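Local coordinates for PixA inclusion body protein (Burkholderia cenocepacia, PDB 4LZK) that is of unknown function but, as a PixA-family inclusion body protein, folds into a beta sandwich and assembles with further copies of itself, at residues N29-S34 and S50-M55; R33-P38 and N44-P49; L72-N77 and Q109-F114; Y100-Y105 and Q144-V149. All blocks are in the same frame, centred on the assembly; numbering follows the deposited sequence.

Interaction 1 (N29-S34 and S50-M55)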
loop_
_atom_site.group_PDB
_atom_site.type_symbol
_atom_site.label_atom_id
_atom_site.label_comp_id
_atom_site.label_asym_id
_atom_site.label_seq_id
_atom_site.Cartn_x
_atom_site.Cartn_y
_atom_site.Cartn_z
ATOM N N ASN C 29 17.625 -5.818 14.750
ATOM C CA ASN C 29 17.569 -4.943 15.935
ATOM C C ASN C 29 16.216 -4.978 16.629
ATOM O O ASN C 29 16.123 -4.980 17.851
ATOM C CB ASN C 29 17.968 -3.534 15.580
ATOM C CG ASN C 29 19.481 -3.424 15.315
ATOM O OD1 ASN C 29 20.254 -4.252 15.786
ATOM N ND2 ASN C 29 19.887 -2.422 14.544
ATOM N N TYR C 30 15.161 -5.004 15.859
ATOM C CA TYR C 30 13.851 -5.114 16.404
ATOM C C TYR C 30 13.651 -6.446 17.140
ATOM O O TYR C 30 13.089 -6.487 18.282
ATOM C CB TYR C 30 12.809 -4.957 15.307
ATOM C CG TYR C 30 11.442 -5.115 15.892
ATOM C CD1 TYR C 30 11.109 -4.425 17.054
ATOM C CD2 TYR C 30 10.506 -6.004 15.361
ATOM C CE1 TYR C 30 9.886 -4.588 17.649
ATOM C CE2 TYR C 30 9.274 -6.159 15.947
ATOM C CZ TYR C 30 8.965 -5.440 17.091
ATOM O OH TYR C 30 7.740 -5.558 17.717
ATOM N N ILE C 31 14.112 -7.544 16.529
ATOM C CA ILE C 31 14.011 -8.851 17.150
ATOM C C ILE C 31 14.737 -8.901 18.492
ATOM O O ILE C 31 14.243 -9.412 19.495
ATOM C CB ILE C 31 14.694 -9.957 16.270
ATOM C CG1 ILE C 31 14.097 -10.015 14.866
ATOM C CG2 ILE C 31 14.544 -11.308 16.887
ATOM C CD1 ILE C 31 12.671 -9.918 14.877
ATOM N N LYS C 32 15.937 -8.402 18.492
ATOM C CA LYS C 32 16.776 -8.479 19.679
ATOM C C LYS C 32 16.139 -7.686 20.830
ATOM O O LYS C 32 16.202 -8.128 21.985
ATOM C CB LYS C 32 18.205 -7.941 19.370
ATOM C CG LYS C 32 19.075 -8.960 18.684
ATOM C CD LYS C 32 20.540 -8.506 18.462
ATOM C CE LYS C 32 20.609 -7.125 17.898
ATOM N NZ LYS C 32 21.996 -6.671 17.494
ATOM N N ARG C 33 15.532 -6.545 20.521
ATOM C CA ARG C 33 14.799 -5.764 21.534
ATOM C C ARG C 33 13.506 -6.451 21.992
ATOM O O ARG C 33 13.141 -6.417 23.155
ATOM C CB ARG C 33 14.417 -4.361 21.014
ATOM C CG ARG C 33 15.585 -3.400 20.853
ATOM C CD ARG C 33 15.093 -1.992 20.552
ATOM N NE ARG C 33 14.374 -1.968 19.290
ATOM C CZ ARG C 33 14.896 -1.708 18.095
ATOM N NH1 ARG C 33 16.205 -1.466 17.961
ATOM N NH2 ARG C 33 14.097 -1.708 17.041
ATOM N N SER C 34 12.776 -7.027 21.076
ATOM C CA SER C 34 11.473 -7.592 21.465
ATOM C C SER C 34 11.543 -9.056 21.947
ATOM O O SER C 34 10.584 -9.518 22.558
ATOM C CB SER C 34 10.451 -7.414 20.334
ATOM O OG SER C 34 10.906 -8.130 19.208
ATOM N N SER C 50 5.238 -11.261 11.615
ATOM C CA SER C 50 5.698 -10.899 10.284
ATOM C C SER C 50 6.000 -9.403 10.198
ATOM O O SER C 50 6.608 -8.936 9.285
ATOM C CB SER C 50 4.640 -11.307 9.227
ATOM O OG SER C 50 3.443 -10.639 9.532
ATOM N N THR C 51 5.597 -8.689 11.216
ATOM C CA THR C 51 5.857 -7.278 11.385
ATOM C C THR C 51 7.393 -6.955 11.527
ATOM O O THR C 51 7.888 -5.827 11.251
ATOM C CB THR C 51 5.055 -6.921 12.653
ATOM O OG1 THR C 51 4.212 -5.821 12.406
ATOM C CG2 THR C 51 5.875 -6.743 13.771
ATOM N N ALA C 52 8.143 -7.958 11.928
ATOM C CA ALA C 52 9.575 -7.836 12.167
ATOM C C ALA C 52 10.423 -8.004 10.915
ATOM O O ALA C 52 11.640 -8.007 10.990
ATOM C CB ALA C 52 9.974 -8.913 13.147
ATOM N N LEU C 53 9.818 -8.187 9.763
ATOM C CA LEU C 53 10.610 -8.398 8.610
ATOM C C LEU C 53 9.884 -7.908 7.388
ATOM O O LEU C 53 8.742 -7.486 7.482
ATOM C CB LEU C 53 11.000 -9.884 8.485
ATOM C CG LEU C 53 9.794 -10.820 8.229
ATOM C CD1 LEU C 53 10.111 -11.691 7.029
ATOM C CD2 LEU C 53 9.580 -11.662 9.449
ATOM N N PHE C 54 10.528 -7.963 6.240
ATOM C CA PHE C 54 9.944 -7.541 4.968
ATOM C C PHE C 54 10.256 -8.666 3.942
ATOM O O PHE C 54 11.323 -9.280 4.010
ATOM C CB PHE C 54 10.618 -6.277 4.538
ATOM C CG PHE C 54 10.626 -5.199 5.572
ATOM C CD1 PHE C 54 9.513 -4.405 5.765
ATOM C CD2 PHE C 54 11.741 -4.950 6.341
ATOM C CE1 PHE C 54 9.511 -3.371 6.711
ATOM C CE2 PHE C 54 11.749 -3.905 7.299
ATOM C CZ PHE C 54 10.632 -3.121 7.467
HETATM N N MSE C 55 9.382 -8.928 3.019
HETATM C CA MSE C 55 9.664 -9.970 1.978
HETATM C C MSE C 55 9.448 -9.312 0.617
HETATM O O MSE C 55 8.515 -8.578 0.449
HETATM C CB MSE C 55 8.761 -11.160 2.121
HETATM C CG MSE C 55 9.177 -12.081 3.274
HETATM SE SE MSE C 55 8.091 -13.711 3.434
HETATM C CE MSE C 55 9.013 -14.723 2.109
#

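Interaction 2 (R33-P38 and N44-P49)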
loop_
_atom_site.group_PDB
_atom_site.type_symbol
_atom_site.label_atom_id
_atom_site.label_comp_id
_atom_site.label_asym_id
_atom_site.label_seq_id
_atom_site.Cartn_x
_atom_site.Cartn_y
_atom_site.Cartn_z
ATOM N N ARG C 33 15.532 -6.545 20.521
ATOM C CA ARG C 33 14.799 -5.764 21.534
ATOM C C ARG C 33 13.506 -6.451 21.992
ATOM O O ARG C 33 13.141 -6.417 23.155
ATOM C CB ARG C 33 14.417 -4.361 21.014
ATOM C CG ARG C 33 15.585 -3.400 20.853
ATOM C CD ARG C 33 15.093 -1.992 20.552
ATOM N NE ARG C 33 14.374 -1.968 19.290
ATOM C CZ ARG C 33 14.896 -1.708 18.095
ATOM N NH1 ARG C 33 16.205 -1.466 17.961
ATOM N NH2 ARG C 33 14.097 -1.708 17.041
ATOM N N SER C 34 12.776 -7.027 21.076
ATOM C CA SER C 34 11.473 -7.592 21.465
ATOM C C SER C 34 11.543 -9.056 21.947
ATOM O O SER C 34 10.584 -9.518 22.558
ATOM C CB SER C 34 10.451 -7.414 20.334
ATOM O OG SER C 34 10.906 -8.130 19.208
ATOM N N HIS C 35 12.640 -9.772 21.653
ATOM C CA HIS C 35 12.850 -11.157 22.041
ATOM C C HIS C 35 14.166 -11.381 22.686
ATOM O O HIS C 35 15.011 -12.097 22.136
ATOM C CB HIS C 35 12.718 -12.105 20.821
ATOM C CG HIS C 35 11.363 -12.059 20.218
ATOM N ND1 HIS C 35 11.019 -11.137 19.260
ATOM C CD2 HIS C 35 10.244 -12.753 20.500
ATOM C CE1 HIS C 35 9.746 -11.306 18.933
ATOM N NE2 HIS C 35 9.249 -12.281 19.671
ATOM N N PRO C 36 14.355 -10.813 23.873
ATOM C CA PRO C 36 15.704 -10.816 24.462
ATOM C C PRO C 36 16.128 -12.156 24.994
ATOM O O PRO C 36 17.321 -12.329 25.281
ATOM C CB PRO C 36 15.608 -9.818 25.618
ATOM C CG PRO C 36 14.248 -9.188 25.505
ATOM C CD PRO C 36 13.389 -10.095 24.709
ATOM N N ASN C 37 15.181 -13.081 25.209
ATOM C CA ASN C 37 15.547 -14.428 25.718
ATOM C C ASN C 37 14.976 -15.523 24.822
ATOM O O ASN C 37 14.020 -16.194 25.202
ATOM C CB ASN C 37 15.057 -14.643 27.146
ATOM C CG ASN C 37 15.607 -13.620 28.106
ATOM O OD1 ASN C 37 16.821 -13.546 28.304
ATOM N ND2 ASN C 37 14.726 -12.799 28.687
ATOM N N PRO C 38 15.519 -15.659 23.611
ATOM C CA PRO C 38 14.854 -16.522 22.631
ATOM C C PRO C 38 15.320 -17.964 22.780
ATOM O O PRO C 38 16.142 -18.248 23.615
ATOM C CB PRO C 38 15.363 -15.956 21.306
ATOM C CG PRO C 38 16.777 -15.530 21.629
ATOM C CD PRO C 38 16.735 -15.026 23.065
ATOM N N ASN C 44 13.429 -25.977 17.968
ATOM C CA ASN C 44 12.303 -25.333 18.594
ATOM C C ASN C 44 12.416 -23.823 18.496
ATOM O O ASN C 44 12.560 -23.124 19.535
ATOM C CB ASN C 44 12.290 -25.690 20.077
ATOM C CG ASN C 44 10.977 -26.252 20.500
ATOM O OD1 ASN C 44 10.701 -27.438 20.255
ATOM N ND2 ASN C 44 10.129 -25.421 21.111
ATOM N N PRO C 45 12.250 -23.268 17.278
ATOM C CA PRO C 45 12.511 -21.833 17.115
ATOM C C PRO C 45 11.452 -20.933 17.714
ATOM O O PRO C 45 10.300 -21.344 17.864
ATOM C CB PRO C 45 12.575 -21.668 15.560
ATOM C CG PRO C 45 11.633 -22.755 15.085
ATOM C CD PRO C 45 11.992 -23.928 15.996
ATOM N N THR C 46 11.876 -19.724 18.087
ATOM C CA THR C 46 11.007 -18.712 18.645
ATOM C C THR C 46 10.169 -17.988 17.541
ATOM O O THR C 46 10.680 -17.472 16.604
ATOM C CB THR C 46 11.780 -17.704 19.467
ATOM O OG1 THR C 46 12.342 -18.358 20.636
ATOM C CG2 THR C 46 10.927 -16.548 19.872
ATOM N N SER C 47 8.864 -18.030 17.742
ATOM C CA SER C 47 7.893 -17.336 16.885
ATOM C C SER C 47 8.130 -15.842 16.885
ATOM O O SER C 47 8.237 -15.243 17.952
ATOM C CB SER C 47 6.500 -17.612 17.450
ATOM O OG SER C 47 5.594 -17.062 16.541
ATOM N N ILE C 48 8.181 -15.210 15.720
ATOM C CA ILE C 48 8.202 -13.769 15.585
ATOM C C ILE C 48 7.098 -13.308 14.666
ATOM O O ILE C 48 6.693 -14.034 13.749
ATOM C CB ILE C 48 9.543 -13.199 15.044
ATOM C CG1 ILE C 48 9.696 -13.477 13.538
ATOM C CG2 ILE C 48 10.691 -13.705 15.866
ATOM C CD1 ILE C 48 11.008 -13.119 12.923
ATOM N N PRO C 49 6.576 -12.083 14.894
ATOM C CA PRO C 49 5.529 -11.601 13.995
ATOM C C PRO C 49 6.071 -11.250 12.659
ATOM O O PRO C 49 7.250 -10.916 12.557
ATOM C CB PRO C 49 4.996 -10.352 14.727
ATOM C CG PRO C 49 6.174 -9.872 15.513
ATOM C CD PRO C 49 6.841 -11.148 15.991
#

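Interaction 3 (L72-N77 and Q109-F114)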
loop_
_atom_site.group_PDB
_atom_site.type_symbol
_atom_site.label_atom_id
_atom_site.label_comp_id
_atom_site.label_asym_id
_atom_site.label_seq_id
_atom_site.Cartn_x
_atom_site.Cartn_y
_atom_site.Cartn_z
ATOM N N LEU C 72 4.281 -11.514 2.761
ATOM C CA LEU C 72 4.377 -11.594 1.312
ATOM C C LEU C 72 3.050 -11.662 0.546
ATOM O O LEU C 72 2.819 -10.827 -0.336
ATOM C CB LEU C 72 5.382 -12.643 0.826
ATOM C CG LEU C 72 5.807 -12.449 -0.660
ATOM C CD1 LEU C 72 6.303 -11.075 -1.027
ATOM C CD2 LEU C 72 6.804 -13.501 -1.114
ATOM N N GLY C 73 2.180 -12.619 0.863
ATOM C CA GLY C 73 0.911 -12.735 0.094
ATOM C C GLY C 73 1.217 -13.077 -1.353
ATOM O O GLY C 73 0.651 -12.496 -2.307
ATOM N N LEU C 74 2.146 -14.006 -1.573
ATOM C CA LEU C 74 2.630 -14.300 -2.921
ATOM C C LEU C 74 1.556 -15.059 -3.691
ATOM O O LEU C 74 0.907 -15.958 -3.158
ATOM C CB LEU C 74 3.861 -15.181 -2.848
ATOM C CG LEU C 74 4.571 -15.524 -4.113
ATOM C CD1 LEU C 74 5.184 -14.341 -4.861
ATOM C CD2 LEU C 74 5.651 -16.599 -3.828
ATOM N N LYS C 75 1.356 -14.675 -4.924
ATOM C CA LYS C 75 0.432 -15.429 -5.788
ATOM C C LYS C 75 1.147 -15.742 -7.029
ATOM O O LYS C 75 1.641 -14.853 -7.678
ATOM C CB LYS C 75 -0.804 -14.636 -6.117
ATOM C CG LYS C 75 -1.697 -14.466 -4.931
ATOM C CD LYS C 75 -2.548 -13.273 -5.117
ATOM C CE LYS C 75 -3.846 -13.357 -4.353
ATOM N NZ LYS C 75 -4.863 -14.007 -5.247
ATOM N N LEU C 76 1.213 -17.006 -7.399
ATOM C CA LEU C 76 1.950 -17.341 -8.593
ATOM C C LEU C 76 1.293 -18.525 -9.385
ATOM O O LEU C 76 0.198 -18.931 -9.065
ATOM C CB LEU C 76 3.414 -17.587 -8.240
ATOM C CG LEU C 76 3.875 -18.944 -7.660
ATOM C CD1 LEU C 76 5.243 -18.838 -6.948
ATOM C CD2 LEU C 76 2.932 -19.630 -6.765
ATOM N N ASN C 77 1.946 -18.987 -10.421
ATOM C CA ASN C 77 1.426 -20.073 -11.266
ATOM C C ASN C 77 1.954 -21.443 -10.841
ATOM O O ASN C 77 3.151 -21.573 -10.572
ATOM C CB ASN C 77 1.736 -19.825 -12.753
ATOM C CG ASN C 77 1.499 -18.391 -13.174
ATOM O OD1 ASN C 77 0.379 -18.049 -13.602
ATOM N ND2 ASN C 77 2.576 -17.516 -13.058
ATOM N N GLN C 109 -0.367 -28.343 0.298
ATOM C CA GLN C 109 1.093 -28.367 -0.026
ATOM C C GLN C 109 1.234 -27.783 -1.418
ATOM O O GLN C 109 1.444 -28.499 -2.368
ATOM C CB GLN C 109 1.685 -29.801 0.070
ATOM C CG GLN C 109 3.196 -29.844 0.275
ATOM C CD GLN C 109 3.839 -31.202 0.068
ATOM O OE1 GLN C 109 3.466 -31.923 -0.862
ATOM N NE2 GLN C 109 4.880 -31.529 0.876
ATOM N N VAL C 110 1.074 -26.473 -1.557
ATOM C CA VAL C 110 1.275 -25.833 -2.797
ATOM C C VAL C 110 2.744 -25.984 -3.285
ATOM O O VAL C 110 2.987 -26.270 -4.384
ATOM C CB VAL C 110 1.011 -24.337 -2.612
ATOM C CG1 VAL C 110 1.445 -23.530 -3.817
ATOM C CG2 VAL C 110 -0.480 -24.130 -2.299
ATOM N N PHE C 111 3.688 -25.838 -2.411
ATOM C CA PHE C 111 5.092 -25.912 -2.800
ATOM C C PHE C 111 5.606 -27.310 -2.417
ATOM O O PHE C 111 5.257 -27.881 -1.352
ATOM C CB PHE C 111 5.929 -24.868 -2.087
ATOM C CG PHE C 111 5.685 -23.470 -2.611
ATOM C CD1 PHE C 111 6.225 -23.061 -3.792
ATOM C CD2 PHE C 111 4.836 -22.634 -1.938
ATOM C CE1 PHE C 111 5.944 -21.826 -4.312
ATOM C CE2 PHE C 111 4.519 -21.400 -2.428
ATOM C CZ PHE C 111 5.107 -20.972 -3.619
ATOM N N ALA C 112 6.569 -27.771 -3.218
ATOM C CA ALA C 112 7.316 -28.970 -2.881
ATOM C C ALA C 112 8.127 -28.645 -1.671
ATOM O O ALA C 112 8.251 -27.443 -1.365
ATOM C CB ALA C 112 8.202 -29.341 -3.986
ATOM N N PRO C 113 8.566 -29.652 -0.913
ATOM C CA PRO C 113 9.503 -29.382 0.181
ATOM C C PRO C 113 10.773 -28.669 -0.416
ATOM O O PRO C 113 11.151 -28.914 -1.576
ATOM C CB PRO C 113 9.877 -30.770 0.688
ATOM C CG PRO C 113 8.750 -31.640 0.282
ATOM C CD PRO C 113 8.135 -31.074 -0.936
ATOM N N PHE C 114 11.365 -27.784 0.344
ATOM C CA PHE C 114 12.431 -26.936 -0.138
ATOM C C PHE C 114 13.778 -27.603 -0.096
ATOM O O PHE C 114 14.030 -28.443 0.749
ATOM C CB PHE C 114 12.490 -25.619 0.686
ATOM C CG PHE C 114 11.425 -24.612 0.273
ATOM C CD1 PHE C 114 10.101 -24.857 0.534
ATOM C CD2 PHE C 114 11.785 -23.442 -0.419
ATOM C CE1 PHE C 114 9.163 -23.963 0.108
ATOM C CE2 PHE C 114 10.853 -22.527 -0.782
ATOM C CZ PHE C 114 9.517 -22.796 -0.511
#

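Interaction 4 (Y100-Y105 and Q144-V149)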
loop_
_atom_site.group_PDB
_atom_site.type_symbol
_atom_site.label_atom_id
_atom_site.label_comp_id
_atom_site.label_asym_id
_atom_site.label_seq_id
_atom_site.Cartn_x
_atom_site.Cartn_y
_atom_site.Cartn_z
ATOM N N TYR C 100 17.645 -21.626 7.894
ATOM C CA TYR C 100 18.073 -23.033 7.907
ATOM C C TYR C 100 16.961 -23.982 7.604
ATOM O O TYR C 100 17.181 -25.140 7.305
ATOM C CB TYR C 100 18.718 -23.412 9.239
ATOM C CG TYR C 100 17.849 -23.333 10.455
ATOM C CD1 TYR C 100 17.733 -22.135 11.174
ATOM C CD2 TYR C 100 17.187 -24.440 10.942
ATOM C CE1 TYR C 100 16.986 -22.088 12.330
ATOM C CE2 TYR C 100 16.427 -24.411 12.105
ATOM C CZ TYR C 100 16.309 -23.213 12.803
ATOM O OH TYR C 100 15.503 -23.194 13.943
ATOM N N HIS C 101 15.751 -23.496 7.534
ATOM C CA HIS C 101 14.643 -24.395 7.192
ATOM C C HIS C 101 13.361 -23.739 6.699
ATOM O O HIS C 101 13.026 -22.644 7.126
ATOM C CB HIS C 101 14.261 -25.161 8.443
ATOM C CG HIS C 101 13.469 -26.367 8.148
ATOM N ND1 HIS C 101 12.298 -26.690 8.824
ATOM C CD2 HIS C 101 13.629 -27.305 7.182
ATOM C CE1 HIS C 101 11.805 -27.806 8.313
ATOM N NE2 HIS C 101 12.571 -28.180 7.302
ATOM N N VAL C 102 12.643 -24.400 5.789
ATOM C CA VAL C 102 11.308 -23.953 5.380
ATOM C C VAL C 102 10.370 -25.136 5.430
ATOM O O VAL C 102 10.744 -26.252 5.009
ATOM C CB VAL C 102 11.312 -23.353 3.941
ATOM C CG1 VAL C 102 9.962 -22.923 3.544
ATOM C CG2 VAL C 102 12.297 -22.254 3.782
ATOM N N GLN C 103 9.172 -24.942 5.942
ATOM C CA GLN C 103 8.160 -25.988 6.023
ATOM C C GLN C 103 6.756 -25.512 5.911
ATOM O O GLN C 103 6.447 -24.306 6.094
ATOM C CB GLN C 103 8.316 -26.763 7.311
ATOM C CG GLN C 103 7.923 -26.110 8.579
ATOM C CD GLN C 103 8.531 -26.861 9.749
ATOM O OE1 GLN C 103 9.706 -26.686 10.031
ATOM N NE2 GLN C 103 7.731 -27.688 10.429
ATOM N N GLN C 104 5.852 -26.434 5.586
ATOM C CA GLN C 104 4.460 -26.132 5.583
ATOM C C GLN C 104 3.974 -25.852 6.960
ATOM O O GLN C 104 4.221 -26.593 7.876
ATOM C CB GLN C 104 3.663 -27.322 5.033
ATOM C CG GLN C 104 2.133 -27.152 5.018
ATOM C CD GLN C 104 1.505 -28.247 4.224
ATOM O OE1 GLN C 104 2.114 -29.327 4.031
ATOM N NE2 GLN C 104 0.294 -28.022 3.749
ATOM N N TYR C 105 3.211 -24.784 7.116
ATOM C CA TYR C 105 2.602 -24.435 8.387
ATOM C C TYR C 105 1.081 -24.727 8.350
ATOM O O TYR C 105 0.536 -25.185 9.315
ATOM C CB TYR C 105 2.901 -22.956 8.662
ATOM C CG TYR C 105 2.444 -22.441 10.001
ATOM C CD1 TYR C 105 3.181 -22.686 11.162
ATOM C CD2 TYR C 105 1.285 -21.680 10.127
ATOM C CE1 TYR C 105 2.738 -22.213 12.411
ATOM C CE2 TYR C 105 0.888 -21.174 11.364
ATOM C CZ TYR C 105 1.615 -21.462 12.496
ATOM O OH TYR C 105 1.236 -20.982 13.695
ATOM N N GLN C 144 23.483 -19.476 0.876
ATOM C CA GLN C 144 22.584 -20.554 0.740
ATOM C C GLN C 144 21.248 -20.046 0.291
ATOM O O GLN C 144 20.816 -19.028 0.783
ATOM C CB GLN C 144 22.377 -21.156 2.096
ATOM C CG GLN C 144 22.002 -22.549 2.125
ATOM C CD GLN C 144 22.667 -23.214 3.288
ATOM O OE1 GLN C 144 23.052 -22.548 4.229
ATOM N NE2 GLN C 144 22.825 -24.516 3.217
ATOM N N ALA C 145 20.597 -20.726 -0.625
ATOM C CA ALA C 145 19.222 -20.362 -1.033
ATOM C C ALA C 145 18.366 -21.601 -0.837
ATOM O O ALA C 145 18.903 -22.715 -0.757
ATOM C CB ALA C 145 19.238 -19.930 -2.490
ATOM N N PHE C 146 17.061 -21.453 -0.722
ATOM C CA PHE C 146 16.142 -22.555 -0.449
ATOM C C PHE C 146 15.202 -22.612 -1.641
ATOM O O PHE C 146 14.481 -21.634 -1.905
ATOM C CB PHE C 146 15.472 -22.302 0.875
ATOM C CG PHE C 146 16.419 -22.512 2.058
ATOM C CD1 PHE C 146 17.305 -21.483 2.426
ATOM C CD2 PHE C 146 16.454 -23.666 2.749
ATOM C CE1 PHE C 146 18.212 -21.669 3.468
ATOM C CE2 PHE C 146 17.338 -23.851 3.833
ATOM C CZ PHE C 146 18.240 -22.828 4.157
ATOM N N GLU C 147 15.297 -23.638 -2.462
ATOM C CA GLU C 147 14.558 -23.644 -3.738
ATOM C C GLU C 147 13.335 -24.580 -3.649
ATOM O O GLU C 147 13.390 -25.654 -3.020
ATOM C CB GLU C 147 15.450 -24.117 -4.865
ATOM C CG GLU C 147 16.664 -23.209 -5.112
ATOM C CD GLU C 147 17.580 -23.701 -6.285
ATOM O OE1 GLU C 147 17.486 -24.861 -6.742
ATOM O OE2 GLU C 147 18.449 -22.924 -6.734
ATOM N N SER C 148 12.267 -24.227 -4.305
ATOM C CA SER C 148 11.153 -25.124 -4.474
ATOM C C SER C 148 10.440 -24.834 -5.779
ATOM O O SER C 148 10.906 -24.082 -6.598
ATOM C CB SER C 148 10.238 -24.975 -3.273
ATOM O OG SER C 148 9.137 -25.879 -3.328
ATOM N N VAL C 149 9.261 -25.449 -5.974
ATOM C CA VAL C 149 8.462 -25.211 -7.151
ATOM C C VAL C 149 7.002 -25.307 -6.660
ATOM O O VAL C 149 6.702 -26.060 -5.729
ATOM C CB VAL C 149 8.771 -26.250 -8.288
ATOM C CG1 VAL C 149 8.297 -27.674 -7.914
ATOM C CG2 VAL C 149 8.143 -25.822 -9.613
#

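Interaction 1 (N29-S34 and S50-M55)
A52 puts its methyl group against two consecutive residues of helix 28-34, Y30 and I31. The tighter of the two meetings is with the isoleucine: I31 CD1 lies 3.4 Å from A52 CB, closer than ordinary van der Waals contact. The tyrosine comes to the same methyl with the rim of its ring, Y30 CD2 standing 3.7 Å from A52 CB, which lies near the ring plane. Further along that rim, Y30 CE2 is 4.1 Å from CG2 of T51, whose methyl approaches the ring at a slant. Alanine suits the position because the backbones come so near: the CA atoms of Y30 and A52 are 6.6 Å apart.

The tyrosine leaves the helix with CG anti to the backbone N (chi1 178°), a torsion that carries the ring out toward the 3-10 turn at 50-52. One face of that ring lies under S34 OG, which sits 3.9 Å above its plane, over the centre. The serine is held there one helical turn on by its bond to the tyrosine backbone, S34 OG to Y30 O at 2.9 Å, the donor standing above the carbonyl plane. Since S34 N also donates to Y30 O, that oxygen is gripped twice.

Outside this shell, D27 ties the elements together, bonding Y30 N through OD1 and A52 through its backbone. F178 and L164 pack on I31, while Y30 OH hydrogen-bonds to Y30 of the third subunit. The contact is thus apolar at its centre, and the tyrosine serves both packing within the chain and a polar link between subunits.

Interaction 2 (R33-P38 and N44-P49)
I48 stands roughly perpendicular to H35, the branch methyl of the isoleucine lying over one face of the imidazole. I48 CG2 is 4.3 Å from the ring centroid and 21° off the ring normal, a CH-pi contact displaced toward the CE1 side of the ring. P49 takes an edge instead: its CD is 4.1 Å from H35 CE1 and near the ring plane, the two side chains running antiparallel alongside one another. T46 also runs counter to the histidine, bringing CG2 to 3.9 Å from H35 CD2 at a slant. H35 NE2 lies 3.6 Å from S47 O, another oblique approach. The threonine owes its place to its torsion, with CG2 anti to the backbone N and OG1 anti to the carbonyl carbon (chi1 -66°), so that methyl and hydroxyl serve different neighbours. OG1 lies 3.9 Å from P38 CB and is hydrogen-bonded to the backbone N of S39.

H35 is where the chain departs from helical geometry after helix 28-34, and its side chain heads across to the short strand 46-47. That strand is held by backbone bonds from T46 to Y177 and F179 in strand 172-186, while F178 of the same strand packs on P38, T46 and I48.

A flat, polarisable imidazole suits such a surface site, since it can receive methyl and methylene groups at face and rim. Cohesion across the contact therefore rests mainly on dispersion and CH-pi attraction, with the polar threonine end engaged by the intervening loop.

Interaction 3 (L72-N77 and Q109-F114)
F111 reaches L76 and L74 in the interior of a beta sandwich, bringing a loop onto one of the sheet strands. Membership of the CU_oxidase clan is consistent with a cupredoxin-like arrangement. Strand 72-76 belongs to the sheet containing strands 154-167 and 172-186, whereas residues 109-114 lie in the connection from strand 96-105 of that sheet to strand 115-120 of the other.

The contact across the two segments is apolar. L76 and F111 reach toward each other, and the leucine fork closes on the far end of the ring: L76 CD1 is 4.0 Å from F111 CZ and near the ring plane, at its edge, while L76 CD2, well off the plane, is 4.1 Å from the same CZ. The leucine has CG tucked between main-chain N and C (chi1 81°), a torsion that turns the fork toward the ring. L74, two residues earlier on the same side of the strand, adds a looser touch, its CD2 4.4 Å from F111 CZ and oblique to the ring. Branched leucines and a long flat phenylalanine suit this buried place, to which I22 and I20 of the facing sheet also contribute through L74 and L76.

Polar bonds fix the backbones. L74 and L76 pair with strand 172-186 through Q183 and A185, and F111 N donates to E156 OE1, which fastens the loop where the ring departs. L76 O also bonds Y157 OH of the fifth subunit.

A184 of strand 172-186 also packs on the ring, and V110 CG1, from the preceding residue, lies 3.9 Å above its plane, offset toward the rim.

Interaction 4 (Y100-Y105 and Q144-V149)
V102 and F146 mark the closest backbone approach of two strands that run nearly parallel, their axes 8.6 Å apart at nearest and inclined by 19°, in the two facing sheets of the sandwich. The spacing is that of strands in packed sheets, well beyond that of neighbours within one sheet, and side chains fill the gap.

F146 does most of this. With CG anti to its carbonyl carbon (chi1 -73°), the ring leans back toward the start of segment 100-105 and lies against the backbone at Y100 and H101. Its CE2 is 3.7 Å from Y100 O, and its CZ is 3.8 Å from Y100 CA. The amide nitrogen of H101 is near as well, 4.0 Å from F146 CE2; these backbone atoms approach the ring obliquely. The aromatic side chain therefore packs on main chain, which is accessible here because the CB atoms of both Y100 and H101 point away from the partner strand. These two residues form a classic beta bulge, both facing S161 of strand 154-167.

V102, by contrast, points inward, and its CG2 lies 4.3 Å from F146 CB, a branched side chain meeting the base of the phenylalanine. A compact valine suits the point where the strands come nearest, and a long planar ring can reach across to the main chain at the bulge.

Around them, L84 of strand 81-88, T160 of strand 154-167 and F114 pack on V102, while A116 of strand 115-120 flanks F146. The neighbour A145 bonds through its backbone to V117, tying strand 142-149 to strand 115-120.

The four contacts fall into two pairs along the sandwich. Interactions 1 and 2 share R33 and S34 at the end of helix 28-34, with centres 9 Å apart, and meet through I48, whose CD1 is 4.1 Å from I31 CD1. Interactions 3 and 4 lie 10 Å apart and are joined by polar atoms, A112 O standing 2.7 Å from S148 OG, a probable hydrogen bond. The pairs are roughly 20 to 25 Å apart between centres, yet linked: M55 O touches L72 CD1 between interactions 1 and 3, and P45 CB touches Y100 OH between interactions 2 and 4. With the function unknown, the contacts are best related through the fold itself.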